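Local coordinates for SnoaL-like domain protein (Mycobacterium hassiacum, PDB 6P44) that probably catalyses the isomerisation of delta-5 3-ketosteroids to their conjugated delta-4 isomers, and here holds the phenol 3,4-dinitrophenol in its pocket, at residues 12-17 with 53-58; 34-39 with 43-48; 5-10 with 100-105. The protein carries 1 engineered substitution. All coordinates share one frame; numbering follows the deposited sequence. Where two conformers were deposited one is given.

Contact 1 of 3, residues 12-17 with 53-58. With DNX (3,4-dinitrophenol), chain H.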
loop_
_atom_site.group_PDB
_atom_site.type_symbol
_atom_site.label_atom_id
_atom_site.label_comp_id
_atom_site.label_asym_id
_atom_site.label_seq_id
_atom_site.Cartn_x
_atom_site.Cartn_y
_atom_site.Cartn_z
ATOM N N HIS B 12 -6.478 -13.723 3.799
ATOM C CA HIS B 12 -7.091 -14.196 5.035
ATOM C C HIS B 12 -6.372 -15.424 5.588
ATOM O O HIS B 12 -6.224 -15.558 6.809
ATOM C CB HIS B 12 -8.579 -14.445 4.835
ATOM C CG HIS B 12 -9.394 -13.198 4.884
ATOM N ND1 HIS B 12 -9.997 -12.745 6.037
ATOM C CD2 HIS B 12 -9.714 -12.304 3.919
ATOM C CE1 HIS B 12 -10.650 -11.628 5.779
ATOM N NE2 HIS B 12 -10.494 -11.337 4.502
ATOM N N ARG B 13 -5.870 -16.302 4.732
ATOM C CA ARG B 13 -5.155 -17.442 5.288
ATOM C C ARG B 13 -3.787 -17.035 5.816
ATOM O O ARG B 13 -3.315 -17.605 6.808
ATOM C CB ARG B 13 -5.055 -18.551 4.264
ATOM C CG ARG B 13 -6.404 -19.132 3.964
ATOM C CD ARG B 13 -6.260 -20.452 3.281
ATOM N NE ARG B 13 -5.347 -20.374 2.144
ATOM C CZ ARG B 13 -5.646 -19.815 0.978
ATOM N NH1 ARG B 13 -6.837 -19.269 0.785
ATOM N NH2 ARG B 13 -4.746 -19.789 0.003
ATOM N N TYR B 14 -3.149 -16.044 5.188
ATOM C CA TYR B 14 -1.927 -15.489 5.748
ATOM C C TYR B 14 -2.175 -14.991 7.162
ATOM O O TYR B 14 -1.426 -15.312 8.091
ATOM C CB TYR B 14 -1.447 -14.352 4.837
ATOM C CG TYR B 14 -0.300 -13.568 5.401
ATOM C CD1 TYR B 14 0.970 -14.100 5.416
ATOM C CD2 TYR B 14 -0.482 -12.300 5.927
ATOM C CE1 TYR B 14 2.030 -13.406 5.938
ATOM C CE2 TYR B 14 0.585 -11.585 6.454
ATOM C CZ TYR B 14 1.846 -12.144 6.446
ATOM O OH TYR B 14 2.935 -11.471 6.966
ATOM N N LEU B 15 -3.243 -14.209 7.346
ATOM C CA LEU B 15 -3.530 -13.654 8.666
ATOM C C LEU B 15 -3.896 -14.748 9.660
ATOM O O LEU B 15 -3.590 -14.623 10.849
ATOM C CB LEU B 15 -4.597 -12.550 8.564
ATOM C CG LEU B 15 -4.116 -11.307 7.780
ATOM C CD1 LEU B 15 -5.217 -10.249 7.596
ATOM C CD2 LEU B 15 -2.869 -10.665 8.415
ATOM N N GLU B 16 -4.562 -15.809 9.200
ATOM C CA GLU B 16 -4.815 -16.963 10.059
ATOM C C GLU B 16 -3.513 -17.572 10.556
ATOM O O GLU B 16 -3.347 -17.828 11.755
ATOM C CB GLU B 16 -5.617 -18.007 9.284
ATOM C CG GLU B 16 -5.777 -19.314 10.016
ATOM C CD GLU B 16 -6.354 -20.385 9.139
ATOM O OE1 GLU B 16 -6.907 -20.032 8.075
ATOM O OE2 GLU B 16 -6.246 -21.574 9.516
ATOM N N PHE B 17 -2.576 -17.824 9.640
ATOM C CA PHE B 17 -1.323 -18.467 10.016
ATOM C C PHE B 17 -0.461 -17.553 10.877
ATOM O O PHE B 17 0.282 -18.036 11.738
ATOM C CB PHE B 17 -0.562 -18.892 8.759
ATOM C CG PHE B 17 -1.327 -19.816 7.857
ATOM C CD1 PHE B 17 -2.193 -20.759 8.373
ATOM C CD2 PHE B 17 -1.161 -19.746 6.483
ATOM C CE1 PHE B 17 -2.893 -21.620 7.523
ATOM C CE2 PHE B 17 -1.844 -20.596 5.639
ATOM C CZ PHE B 17 -2.709 -21.529 6.163
ATOM N N GLY B 53 12.781 -18.337 7.131
ATOM C CA GLY B 53 13.624 -17.970 8.258
ATOM C C GLY B 53 13.144 -16.695 8.919
ATOM O O GLY B 53 13.118 -16.584 10.149
ATOM N N PHE B 54 12.767 -15.706 8.107
ATOM C CA PHE B 54 12.266 -14.440 8.639
ATOM C C PHE B 54 11.087 -14.666 9.575
ATOM O O PHE B 54 11.037 -14.110 10.679
ATOM C CB PHE B 54 11.858 -13.528 7.481
ATOM C CG PHE B 54 11.146 -12.270 7.914
ATOM C CD1 PHE B 54 11.867 -11.172 8.362
ATOM C CD2 PHE B 54 9.762 -12.187 7.886
ATOM C CE1 PHE B 54 11.221 -10.013 8.768
ATOM C CE2 PHE B 54 9.113 -11.033 8.289
ATOM C CZ PHE B 54 9.846 -9.942 8.732
ATOM N N TYR B 55 10.119 -15.473 9.144
ATOM C CA TYR B 55 8.921 -15.695 9.936
ATOM C C TYR B 55 9.138 -16.664 11.094
ATOM O O TYR B 55 8.201 -16.909 11.860
ATOM C CB TYR B 55 7.799 -16.207 9.039
ATOM C CG TYR B 55 7.124 -15.150 8.200
ATOM C CD1 TYR B 55 6.200 -14.277 8.754
ATOM C CD2 TYR B 55 7.376 -15.057 6.841
ATOM C CE1 TYR B 55 5.566 -13.317 7.981
ATOM C CE2 TYR B 55 6.746 -14.096 6.062
ATOM C CZ TYR B 55 5.838 -13.252 6.636
ATOM O OH TYR B 55 5.211 -12.320 5.855
ATOM N N GLY B 56 10.351 -17.189 11.266
ATOM C CA GLY B 56 10.565 -18.253 12.231
ATOM C C GLY B 56 10.232 -17.861 13.654
ATOM O O GLY B 56 9.862 -18.714 14.465
ATOM N N ASN B 57 10.354 -16.576 13.984
ATOM C CA ASN B 57 10.097 -16.131 15.347
ATOM C C ASN B 57 8.623 -16.173 15.721
ATOM O O ASN B 57 8.297 -16.042 16.907
ATOM C CB ASN B 57 10.638 -14.710 15.553
ATOM C CG ASN B 57 10.174 -13.739 14.474
ATOM O OD1 ASN B 57 9.349 -14.072 13.637
ATOM N ND2 ASN B 57 10.721 -12.531 14.492
ATOM N N LEU B 58 7.726 -16.338 14.756
ATOM C CA LEU B 58 6.317 -16.480 15.088
ATOM C C LEU B 58 5.955 -17.886 15.524
ATOM O O LEU B 58 4.807 -18.105 15.914
ATOM C CB LEU B 58 5.437 -16.115 13.886
ATOM C CG LEU B 58 5.356 -14.649 13.468
ATOM C CD1 LEU B 58 4.327 -14.481 12.347
ATOM C CD2 LEU B 58 5.016 -13.753 14.660
HETATM C C1 DNX H . 3.298 -8.760 8.798
HETATM C C2 DNX H . 3.702 -9.763 9.667
HETATM C C3 DNX H . 4.381 -9.416 10.813
HETATM N N3 DNX H . 4.808 -10.514 11.681
HETATM C C4 DNX H . 4.651 -8.088 11.110
HETATM N N4 DNX H . 5.382 -7.688 12.311
HETATM C C5 DNX H . 4.236 -7.092 10.247
HETATM C C6 DNX H . 3.561 -7.428 9.087
HETATM O O1 DNX H . 2.636 -9.104 7.660
HETATM O O31 DNX H . 5.884 -11.042 11.457
HETATM O O32 DNX H . 4.055 -10.874 12.574
HETATM O O41 DNX H . 6.159 -6.752 12.227
HETATM O O42 DNX H . 5.171 -8.299 13.348
#
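Y14 and Y55 meet through their phenol oxygens. OH of Y14 lies 2.7 Å from OH of Y55, and the two share a hydrogen bond. The side chains cross at about a right angle. Y55 OH sits at the edge of the Y14 ring, close to its plane, while CE1 of Y14 lies 3.9 Å from CZ of Y55. The first torsion of Y14 (chi1 172°) sets CG anti to the backbone N and sends the ring from helix 4-20 into the pocket. A second, very short bond joins Y14 OH to O1 of the dinitrophenol, at 2.5 Å. Y55 OH also bonds Y30 OH, which extends the hydroxyl chain. This is the interior of an NTF2-like cone, and a tyrosine network around a phenol oxygen is consistent with the oxyanion hole of ketosteroid isomerases. M111 of strand 108-121 packs on both tyrosines, and both are buried. Away from the hydroxyls the contact is loose. L58 turns toward the helix but meets the ligand instead, with CD1 3.6 Å from nitro oxygen O32. On the outer side F17 is partly exposed, and its ring packs on E25 and I26 of helix 23-29.

Contact 2 of 3, residues 34-39 with 43-48. Engineered in segment 34-39: N38 (natural residue Asp). With DNX (3,4-dinitrophenol), chain H.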
loop_
_atom_site.group_PDB
_atom_site.type_symbol
_atom_site.label_atom_id
_atom_site.label_comp_id
_atom_site.label_asym_id
_atom_site.label_seq_id
_atom_site.Cartn_x
_atom_site.Cartn_y
_atom_site.Cartn_z
ATOM N N ALA B 34 9.656 -15.276 -4.189
ATOM C CA ALA B 34 8.931 -14.146 -3.643
ATOM C C ALA B 34 9.873 -13.223 -2.885
ATOM O O ALA B 34 10.971 -13.608 -2.477
ATOM C CB ALA B 34 7.856 -14.647 -2.676
ATOM N N THR B 35 9.411 -11.997 -2.677
ATOM C CA THR B 35 10.114 -11.021 -1.864
ATOM C C THR B 35 9.246 -10.567 -0.699
ATOM O O THR B 35 8.026 -10.437 -0.820
ATOM C CB THR B 35 10.515 -9.796 -2.701
ATOM O OG1 THR B 35 9.348 -9.193 -3.289
ATOM C CG2 THR B 35 11.476 -10.202 -3.802
ATOM N N VAL B 36 9.894 -10.300 0.433
ATOM C CA VAL B 36 9.242 -9.716 1.604
ATOM C C VAL B 36 10.065 -8.518 2.034
ATOM O O VAL B 36 11.274 -8.640 2.277
ATOM C CB VAL B 36 9.110 -10.715 2.767
ATOM C CG1 VAL B 36 8.664 -9.994 4.049
ATOM C CG2 VAL B 36 8.127 -11.818 2.407
ATOM N N GLU B 37 9.411 -7.368 2.154
ATOM C CA GLU B 37 10.037 -6.143 2.641
ATOM C C GLU B 37 9.217 -5.692 3.845
ATOM O O GLU B 37 8.134 -5.116 3.690
ATOM C CB GLU B 37 10.107 -5.101 1.531
ATOM C CG GLU B 37 10.989 -3.937 1.844
ATOM C CD GLU B 37 11.079 -2.920 0.702
ATOM O OE1 GLU B 37 10.847 -3.295 -0.462
ATOM O OE2 GLU B 37 11.398 -1.744 0.966
ATOM N N ASN B 38 9.720 -5.987 5.046
ATOM C CA ASN B 38 8.988 -5.734 6.285
ATOM C C ASN B 38 9.966 -5.247 7.349
ATOM O O ASN B 38 10.710 -6.061 7.918
ATOM C CB ASN B 38 8.286 -6.995 6.782
ATOM C CG ASN B 38 7.525 -6.744 8.048
ATOM O OD1 ASN B 38 7.271 -5.599 8.392
ATOM N ND2 ASN B 38 7.152 -7.806 8.751
ATOM N N PRO B 39 9.979 -3.947 7.672
ATOM C CA PRO B 39 9.164 -2.891 7.064
ATOM C C PRO B 39 9.746 -2.429 5.736
ATOM O O PRO B 39 10.928 -2.645 5.444
ATOM C CB PRO B 39 9.275 -1.762 8.075
ATOM C CG PRO B 39 10.640 -1.919 8.631
ATOM C CD PRO B 39 10.845 -3.419 8.742
ATOM N N GLU B 43 16.186 -4.147 4.244
ATOM C CA GLU B 43 16.673 -5.052 3.218
ATOM C C GLU B 43 15.643 -6.134 2.907
ATOM O O GLU B 43 15.110 -6.789 3.806
ATOM C CB GLU B 43 18.002 -5.687 3.629
ATOM C CG GLU B 43 18.622 -6.431 2.460
ATOM C CD GLU B 43 19.934 -7.118 2.771
ATOM O OE1 GLU B 43 20.512 -6.899 3.854
ATOM O OE2 GLU B 43 20.396 -7.884 1.893
ATOM N N VAL B 44 15.388 -6.332 1.614
ATOM C CA VAL B 44 14.390 -7.293 1.154
ATOM C C VAL B 44 14.863 -8.726 1.390
ATOM O O VAL B 44 16.034 -9.062 1.158
ATOM C CB VAL B 44 14.106 -7.055 -0.341
ATOM C CG1 VAL B 44 13.132 -8.093 -0.886
ATOM C CG2 VAL B 44 13.530 -5.675 -0.584
ATOM N N HIS B 45 13.931 -9.590 1.806
ATOM C CA HIS B 45 14.174 -11.021 1.968
ATOM C C HIS B 45 13.688 -11.711 0.696
ATOM O O HIS B 45 12.531 -11.538 0.297
ATOM C CB HIS B 45 13.370 -11.536 3.157
ATOM C CG HIS B 45 13.631 -10.772 4.413
ATOM N ND1 HIS B 45 14.773 -10.939 5.164
ATOM C CD2 HIS B 45 12.930 -9.778 5.008
ATOM C CE1 HIS B 45 14.755 -10.093 6.178
ATOM N NE2 HIS B 45 13.650 -9.376 6.105
ATOM N N ILE B 46 14.572 -12.458 0.043
ATOM C CA ILE B 46 14.310 -12.992 -1.288
ATOM C C ILE B 46 14.309 -14.516 -1.242
ATOM O O ILE B 46 15.296 -15.139 -0.820
ATOM C CB ILE B 46 15.355 -12.483 -2.300
ATOM C CG1 ILE B 46 15.352 -10.953 -2.361
ATOM C CG2 ILE B 46 15.082 -13.071 -3.687
ATOM C CD1 ILE B 46 16.531 -10.339 -3.177
ATOM N N GLY B 47 13.223 -15.113 -1.721
ATOM C CA GLY B 47 13.104 -16.562 -1.848
ATOM C C GLY B 47 12.467 -17.207 -0.633
ATOM O O GLY B 47 12.539 -16.705 0.485
ATOM N N ARG B 48 11.845 -18.375 -0.853
ATOM C CA ARG B 48 11.061 -18.975 0.226
ATOM C C ARG B 48 11.920 -19.350 1.436
ATOM O O ARG B 48 11.472 -19.211 2.577
ATOM C CB ARG B 48 10.209 -20.163 -0.240
ATOM C CG ARG B 48 9.237 -20.612 0.875
ATOM C CD ARG B 48 8.360 -21.823 0.526
ATOM N NE ARG B 48 7.482 -21.560 -0.610
ATOM C CZ ARG B 48 7.749 -21.941 -1.854
ATOM N NH1 ARG B 48 8.863 -22.612 -2.125
ATOM N NH2 ARG B 48 6.902 -21.655 -2.829
HETATM C C1 DNX H . 3.298 -8.760 8.798
HETATM C C2 DNX H . 3.702 -9.763 9.667
HETATM C C3 DNX H . 4.381 -9.416 10.813
HETATM N N3 DNX H . 4.808 -10.514 11.681
HETATM C C4 DNX H . 4.651 -8.088 11.110
HETATM N N4 DNX H . 5.382 -7.688 12.311
HETATM C C5 DNX H . 4.236 -7.092 10.247
HETATM C C6 DNX H . 3.561 -7.428 9.087
HETATM O O1 DNX H . 2.636 -9.104 7.660
HETATM O O31 DNX H . 5.884 -11.042 11.457
HETATM O O32 DNX H . 4.055 -10.874 12.574
HETATM O O41 DNX H . 6.159 -6.752 12.227
HETATM O O42 DNX H . 5.171 -8.299 13.348
HETATM O O HOH W 1 12.548 -6.517 4.912
HETATM O O HOH W 2 13.237 -7.258 7.891
#
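V36 and H45 form the antiparallel hydrogen-bonded pair of a short beta hairpin. N of V36 donates to O of H45, and N of H45 to O of V36, each at 2.9 Å. Beside them, G47 N reaches A34 O in a nearly straight bond (176°), just ahead of helix 48-54. The H45 side chain follows the strand toward the pocket end. Its CB lies 3.7 Å from O of V36. CG is about as far from that oxygen, and CD2 comes closer, to 3.4 Å. The E43 carbonyl oxygen is over one ring face, toward its rim. At the tip, NE2 is hydrogen-bonded to water 2 in the ring plane. In one of its two conformers V44 packs CG1 on CB of T35, while CG2 lies along the extended E37 side chain, nearest its OE1 at 3.6 Å; E37 OE2 bonds G41 N. N38, engineered (Asp in the natural protein), has ND2 3.4 Å from C5 of the dinitrophenol and OD1 bonded to W115 NE1. Water 1 accepts from N38 N and donates to E43 O, and water 2 donates to N38 O. Water thus serves the backbone of N38 while its side-chain nitrogen lies against the ligand ring.

Contact 3 of 3, residues 5-10 with 100-105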
loop_
_atom_site.group_PDB
_atom_site.type_symbol
_atom_site.label_atom_id
_atom_site.label_comp_id
_atom_site.label_asym_id
_atom_site.label_seq_id
_atom_site.Cartn_x
_atom_site.Cartn_y
_atom_site.Cartn_z
ATOM N N GLN B 5 -10.736 -12.347 -5.849
ATOM C CA GLN B 5 -11.328 -13.101 -4.748
ATOM C C GLN B 5 -10.355 -14.139 -4.199
ATOM O O GLN B 5 -10.220 -14.286 -2.976
ATOM C CB GLN B 5 -12.626 -13.778 -5.197
ATOM C CG GLN B 5 -13.245 -14.624 -4.105
ATOM C CD GLN B 5 -14.438 -15.391 -4.577
ATOM O OE1 GLN B 5 -14.710 -15.488 -5.773
ATOM N NE2 GLN B 5 -15.159 -15.960 -3.635
ATOM N N ASP B 6 -9.684 -14.885 -5.087
ATOM C CA ASP B 6 -8.680 -15.850 -4.644
ATOM C C ASP B 6 -7.622 -15.151 -3.804
ATOM O O ASP B 6 -7.183 -15.671 -2.769
ATOM C CB ASP B 6 -7.944 -16.476 -5.843
ATOM C CG ASP B 6 -8.782 -17.441 -6.661
ATOM O OD1 ASP B 6 -9.652 -18.142 -6.102
ATOM O OD2 ASP B 6 -8.503 -17.539 -7.884
ATOM N N ASN B 7 -7.176 -13.982 -4.256
ATOM C CA ASN B 7 -6.088 -13.300 -3.571
ATOM C C ASN B 7 -6.532 -12.785 -2.210
ATOM O O ASN B 7 -5.762 -12.830 -1.243
ATOM C CB ASN B 7 -5.539 -12.188 -4.443
ATOM C CG ASN B 7 -4.994 -12.697 -5.750
ATOM O OD1 ASN B 7 -4.628 -13.874 -5.890
ATOM N ND2 ASN B 7 -4.894 -11.801 -6.706
ATOM N N ALA B 8 -7.770 -12.296 -2.113
ATOM C CA ALA B 8 -8.316 -11.918 -0.820
ATOM C C ALA B 8 -8.362 -13.119 0.110
ATOM O O ALA B 8 -8.005 -13.022 1.296
ATOM C CB ALA B 8 -9.700 -11.309 -1.006
ATOM N N ASN B 9 -8.802 -14.256 -0.406
ATOM C CA ASN B 9 -8.812 -15.472 0.394
ATOM C C ASN B 9 -7.413 -15.806 0.888
ATOM O O ASN B 9 -7.235 -16.237 2.031
ATOM C CB ASN B 9 -9.347 -16.641 -0.430
ATOM C CG ASN B 9 -10.848 -16.555 -0.684
ATOM O OD1 ASN B 9 -11.573 -15.798 -0.032
ATOM N ND2 ASN B 9 -11.323 -17.339 -1.642
ATOM N N THR B 10 -6.415 -15.659 0.020
ATOM C CA THR B 10 -5.052 -15.966 0.432
ATOM C C THR B 10 -4.579 -15.031 1.534
ATOM O O THR B 10 -3.906 -15.473 2.471
ATOM C CB THR B 10 -4.130 -15.933 -0.784
ATOM O OG1 THR B 10 -4.596 -16.922 -1.721
ATOM C CG2 THR B 10 -2.665 -16.189 -0.392
ATOM N N MET B 100 0.234 -6.870 -0.917
ATOM C CA MET B 100 0.731 -8.098 -1.511
ATOM C C MET B 100 0.390 -8.136 -2.995
ATOM O O MET B 100 -0.637 -7.610 -3.426
ATOM C CB MET B 100 0.129 -9.322 -0.824
ATOM C CG MET B 100 0.715 -9.567 0.549
ATOM S SD MET B 100 -0.081 -10.995 1.329
ATOM C CE MET B 100 0.992 -11.217 2.749
ATOM N N THR B 101 1.269 -8.747 -3.780
ATOM C CA THR B 101 0.991 -9.038 -5.174
ATOM C C THR B 101 1.135 -10.532 -5.387
ATOM O O THR B 101 1.801 -11.222 -4.612
ATOM C CB THR B 101 1.908 -8.267 -6.136
ATOM O OG1 THR B 101 3.227 -8.816 -6.097
ATOM C CG2 THR B 101 1.951 -6.780 -5.792
ATOM N N PHE B 102 0.473 -11.025 -6.431
ATOM C CA PHE B 102 0.262 -12.456 -6.612
ATOM C C PHE B 102 0.659 -12.888 -8.014
ATOM O O PHE B 102 0.442 -12.159 -8.984
ATOM C CB PHE B 102 -1.228 -12.778 -6.342
ATOM C CG PHE B 102 -1.611 -12.490 -4.934
ATOM C CD1 PHE B 102 -1.905 -11.190 -4.545
ATOM C CD2 PHE B 102 -1.581 -13.491 -3.971
ATOM C CE1 PHE B 102 -2.192 -10.897 -3.241
ATOM C CE2 PHE B 102 -1.889 -13.211 -2.657
ATOM C CZ PHE B 102 -2.157 -11.906 -2.283
ATOM N N ASN B 103 1.242 -14.085 -8.092
ATOM C CA ASN B 103 1.615 -14.711 -9.347
ATOM C C ASN B 103 0.391 -15.317 -10.027
ATOM O O ASN B 103 -0.729 -15.292 -9.504
ATOM C CB ASN B 103 2.676 -15.783 -9.108
ATOM C CG ASN B 103 4.034 -15.201 -8.905
ATOM O OD1 ASN B 103 4.336 -14.128 -9.420
ATOM N ND2 ASN B 103 4.868 -15.895 -8.153
ATOM N N ASP B 104 0.612 -15.881 -11.214
ATOM C CA ASP B 104 -0.491 -16.479 -11.954
ATOM C C ASP B 104 -1.109 -17.652 -11.202
ATOM O O ASP B 104 -2.313 -17.909 -11.342
ATOM C CB ASP B 104 -0.012 -16.936 -13.333
ATOM C CG ASP B 104 0.293 -15.776 -14.260
ATOM O OD1 ASP B 104 -0.161 -14.645 -13.979
ATOM O OD2 ASP B 104 0.969 -16.002 -15.285
ATOM N N ASP B 105 -0.311 -18.382 -10.419
ATOM C CA ASP B 105 -0.790 -19.533 -9.661
ATOM C C ASP B 105 -1.353 -19.155 -8.295
ATOM O O ASP B 105 -1.665 -20.043 -7.491
ATOM C CB ASP B 105 0.323 -20.575 -9.491
ATOM C CG ASP B 105 1.417 -20.137 -8.523
ATOM O OD1 ASP B 105 1.361 -19.010 -7.981
ATOM O OD2 ASP B 105 2.352 -20.942 -8.306
#
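N7 lays its amide nearly parallel to the F102 ring, over its CG end. The two planes are only 9° apart, so this is a stack. It lies where helix 4-20 packs against the curved sheet of the NTF2-like fold, here on the end of strand 92-102. The side chains run alongside each other and point in opposite directions, N7 from the helix and F102 from the strand. The chi1 of N7 (-60°) sets CG beside the backbone N, and the amide then extends over the root of the ring. CG of N7 is 3.5 Å from CG of F102. Nearer the helix, CB of N7 stands above the middle of the ring, 3.8 Å from its centroid and 11° off the normal, so the CB of N7 makes a CH-pi contact with the ring that its amide also stacks on. T10, one turn on, comes in at the edge: its CG2 lies near the ring plane, 3.8 Å from CE2 of F102. The ring is therefore met over a face by N7 and at its rim by T10. V11, V77 and I108 also touch F102, so helix and neighbouring strands share in burying it. M100, two residues earlier on the strand, packs on V11 and Y14 of the same helix. The backbone of D104 is hydrogen-bonded to S2. The N7 amide oxygen is held as well: OD1 accepts a hydrogen bond from OG of S2.

In the fold
Near the N terminus, helix 4-20 serves two contacts in turn. Its first half enters contact 3, and 12-17 enters contact 1. After helix 23-29 the chain makes the hairpin of strands 34-37 and 45-46, where contact 2 closes a very short loop. Helix 48-54 follows directly, and 53-58 closes the longer loop of contact 1 around that hairpin. Contact 3 closes last, when strand 92-102 returns to the first helix. The three are nested and none cross. F54 packs on H45 and N38, joining contacts 1 and 2, which both touch the dinitrophenol. M100 CE packs on Y14 CD2, joining contacts 1 and 3. Contacts 2 and 3 reach one sheet without touching.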